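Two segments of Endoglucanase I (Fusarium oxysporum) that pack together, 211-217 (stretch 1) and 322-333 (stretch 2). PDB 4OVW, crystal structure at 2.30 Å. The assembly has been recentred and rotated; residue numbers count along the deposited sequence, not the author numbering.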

# COMPACT_ATOMS: atom_id res chain seq x y z
N ALA A 211 -0.96 9.93 -1.27
CA ALA A 211 -1.31 10.10 -2.69
C ALA A 211 -2.36 9.17 -3.31
O ALA A 211 -2.10 8.06 -3.68
CB ALA A 211 -0.04 10.05 -3.56
N PRO A 212 -3.51 9.69 -3.64
CA PRO A 212 -4.52 9.10 -4.49
C PRO A 212 -4.02 8.95 -5.95
O PRO A 212 -3.44 9.83 -6.54
CB PRO A 212 -5.72 10.05 -4.52
CG PRO A 212 -5.18 11.32 -3.87
CD PRO A 212 -3.80 11.11 -3.35
N HIS A 213 -4.23 7.83 -6.61
CA HIS A 213 -3.88 7.55 -7.98
C HIS A 213 -5.10 6.93 -8.69
O HIS A 213 -5.29 5.71 -8.68
CB HIS A 213 -2.78 6.48 -8.09
CG HIS A 213 -1.46 6.82 -7.45
ND1 HIS A 213 -0.34 7.26 -8.12
CD2 HIS A 213 -1.07 6.72 -6.14
CE1 HIS A 213 0.68 7.42 -7.32
NE2 HIS A 213 0.23 7.12 -6.11
N PRO A 214 -5.95 7.71 -9.28
CA PRO A 214 -7.08 7.28 -10.06
C PRO A 214 -6.67 6.66 -11.40
O PRO A 214 -5.61 6.98 -11.91
CB PRO A 214 -7.90 8.53 -10.45
CG PRO A 214 -6.90 9.64 -10.22
CD PRO A 214 -5.77 9.17 -9.32
N CYS A 215 -7.50 5.81 -11.97
CA CYS A 215 -7.35 5.19 -13.26
C CYS A 215 -8.71 5.18 -13.99
O CYS A 215 -9.76 5.05 -13.36
CB CYS A 215 -6.89 3.71 -13.22
SG CYS A 215 -5.37 3.37 -12.33
N SER A 216 -8.69 5.24 -15.30
CA SER A 216 -9.87 5.27 -16.10
C SER A 216 -10.52 3.91 -16.32
O SER A 216 -11.58 3.87 -16.97
CB SER A 216 -9.68 6.02 -17.40
OG SER A 216 -8.75 5.43 -18.27
N LYS A 217 -9.97 2.80 -15.86
CA LYS A 217 -10.56 1.47 -16.01
C LYS A 217 -10.79 0.97 -14.58
O LYS A 217 -9.99 1.14 -13.66
CB LYS A 217 -9.70 0.45 -16.71
CG LYS A 217 -9.34 0.89 -18.14
CD LYS A 217 -10.50 0.69 -19.10
CE LYS A 217 -10.12 1.05 -20.53
NZ LYS A 217 -11.07 0.42 -21.50
N GLU A 322 -2.10 14.38 -14.76
CA GLU A 322 -2.70 13.08 -15.16
C GLU A 322 -3.87 12.76 -14.24
O GLU A 322 -4.92 12.33 -14.70
CB GLU A 322 -1.62 12.00 -15.23
CG GLU A 322 -0.72 12.16 -16.49
CD GLU A 322 -1.57 11.91 -17.73
OE1 GLU A 322 -1.91 10.72 -17.94
OE2 GLU A 322 -1.97 12.89 -18.42
N TYR A 323 -3.73 13.18 -12.97
CA TYR A 323 -4.80 13.03 -11.98
C TYR A 323 -6.08 13.72 -12.42
O TYR A 323 -7.13 13.11 -12.49
CB TYR A 323 -4.38 13.64 -10.67
CG TYR A 323 -5.36 13.63 -9.51
CD1 TYR A 323 -5.34 12.51 -8.68
CD2 TYR A 323 -6.25 14.67 -9.23
CE1 TYR A 323 -6.16 12.41 -7.62
CE2 TYR A 323 -7.12 14.56 -8.11
CZ TYR A 323 -7.04 13.44 -7.32
OH TYR A 323 -7.79 13.28 -6.20
N MET A 324 -6.06 14.95 -12.85
CA MET A 324 -7.22 15.68 -13.36
C MET A 324 -7.72 15.12 -14.68
O MET A 324 -8.92 14.92 -14.88
CB MET A 324 -6.96 17.20 -13.53
CG MET A 324 -6.52 17.83 -12.19
SD MET A 324 -7.88 17.60 -10.99
CE MET A 324 -9.18 18.57 -11.78
N ARG A 325 -6.87 14.78 -15.63
CA ARG A 325 -7.25 14.20 -16.89
C ARG A 325 -8.05 12.88 -16.75
O ARG A 325 -9.03 12.59 -17.46
CB ARG A 325 -6.01 13.91 -17.75
CG ARG A 325 -6.46 13.51 -19.17
CD ARG A 325 -5.30 13.36 -20.16
NE ARG A 325 -4.47 12.23 -19.82
CZ ARG A 325 -4.71 10.92 -20.01
NH1 ARG A 325 -5.85 10.50 -20.56
NH2 ARG A 325 -3.80 10.01 -19.61
N LEU A 326 -7.61 12.05 -15.76
CA LEU A 326 -8.25 10.74 -15.61
C LEU A 326 -9.46 10.79 -14.71
O LEU A 326 -9.87 9.77 -14.19
CB LEU A 326 -7.15 9.80 -15.08
CG LEU A 326 -6.16 9.45 -16.19
CD1 LEU A 326 -4.98 8.68 -15.66
CD2 LEU A 326 -6.79 8.71 -17.37
N GLY A 327 -10.04 11.91 -14.36
CA GLY A 327 -11.22 11.96 -13.52
C GLY A 327 -11.02 12.55 -12.15
O GLY A 327 -12.04 12.82 -11.49
N GLY A 328 -9.79 12.71 -11.67
CA GLY A 328 -9.54 13.34 -10.39
C GLY A 328 -10.20 12.71 -9.18
O GLY A 328 -10.32 11.48 -9.10
N THR A 329 -10.50 13.44 -8.15
CA THR A 329 -10.90 12.96 -6.83
C THR A 329 -12.17 12.08 -6.89
O THR A 329 -12.31 11.04 -6.21
CB THR A 329 -11.01 14.10 -5.82
OG1 THR A 329 -9.92 15.04 -5.84
CG2 THR A 329 -11.31 13.68 -4.38
N LYS A 330 -13.09 12.41 -7.76
CA LYS A 330 -14.31 11.71 -8.00
C LYS A 330 -14.02 10.28 -8.47
O LYS A 330 -14.52 9.30 -7.90
CB LYS A 330 -15.25 12.44 -9.01
CG LYS A 330 -16.59 11.71 -9.05
CD LYS A 330 -17.43 11.99 -10.27
CE LYS A 330 -18.77 11.27 -10.19
NZ LYS A 330 -18.81 9.87 -10.71
N GLN A 331 -13.24 10.11 -9.50
CA GLN A 331 -12.76 8.85 -10.01
C GLN A 331 -12.06 8.09 -8.91
O GLN A 331 -12.37 6.93 -8.68
CB GLN A 331 -11.76 9.15 -11.16
CG GLN A 331 -11.44 7.90 -11.93
CD GLN A 331 -12.52 7.49 -12.88
OE1 GLN A 331 -12.55 6.39 -13.38
NE2 GLN A 331 -13.47 8.33 -13.21
N MET A 332 -11.18 8.74 -8.14
CA MET A 332 -10.60 8.02 -6.98
C MET A 332 -11.70 7.45 -6.07
O MET A 332 -11.62 6.28 -5.63
CB MET A 332 -9.60 8.82 -6.17
CG MET A 332 -8.95 8.07 -5.01
SD MET A 332 -7.48 7.14 -5.47
CE MET A 332 -8.09 5.48 -5.62
N GLY A 333 -12.72 8.25 -5.76
CA GLY A 333 -13.76 7.87 -4.83
C GLY A 333 -14.66 6.73 -5.34
O GLY A 333 -15.19 6.00 -4.50

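Pro214 carries this contact. It loses 108 Å² to the other stretch, more than any other residue on either side, and its CA-to-CB bond points toward the two helices. Its CA lies 4.7 Å from the CA of Met332, and its CB lies 4.0 Å from the backbone N of the same residue. The ring lies against both helices and the link between them: Pro214 CD sits 3.4 Å from CD1 of Tyr323, CG lies 4.0 Å from the carbonyl O of Gly328, and CB is 3.9 Å from CG of Gln331. One proline thus touches Tyr323 of the first helix, Gly328, and Gln331 of the second, and these are van der Waals approaches.

Leu326, which gives up 63 Å², works further along. It is the first residue after the helix to leave helical angles. Its CA-to-CB bond points toward the other stretch, and the side chain is m, t. Leu326 CD1 comes 4.2 Å from the O of Pro214, while CD2 lies 3.9 Å from OG of Ser216. The two methyls thus each meet an oxygen of the loop, with no polar group of their own to offer it.

Met332 buries 59 Å² from a sideways start. Its sulfur reaches the strand, with SD 3.5 Å from CB of Pro212 and also 3.5 Å from the backbone N of His213. Pro212 points toward the helices, as Pro214 does, whereas His213 between them points away; this alternation, usual in an extended chain, gives the helices two proline rings. Tyr323 touches both. Its CB begins sideways, but the ring comes nearer, placing CE1 3.9 Å from CB of Pro212, whose O approaches the ring edge near its plane. The far end of the ring is held within its own stretch, where the Tyr323 hydroxyl OH donates to OG1 of Thr329 at 2.8 Å, tying the first helix to the second.

The turn that makes this surface rests on glycine. Gly327, at phi 113°, could not carry a CB without jamming it against the preceding carbonyl and striking CB of Gln331. Gly328 has a positive phi as well. The hydrogen bond from Gly328 N to Tyr323 O (2.8 Å) closes the turn, and that from Met332 N to Gly328 O (3.0 Å) belongs to the helix that follows.

Gln331 OE1 is modelled 3.1 Å from Cys215 O. The amide is probably turned over, so this pairing remains open. The rule to read here is alternating prolines on an extended chain, set against a glycine-enabled bend between helices.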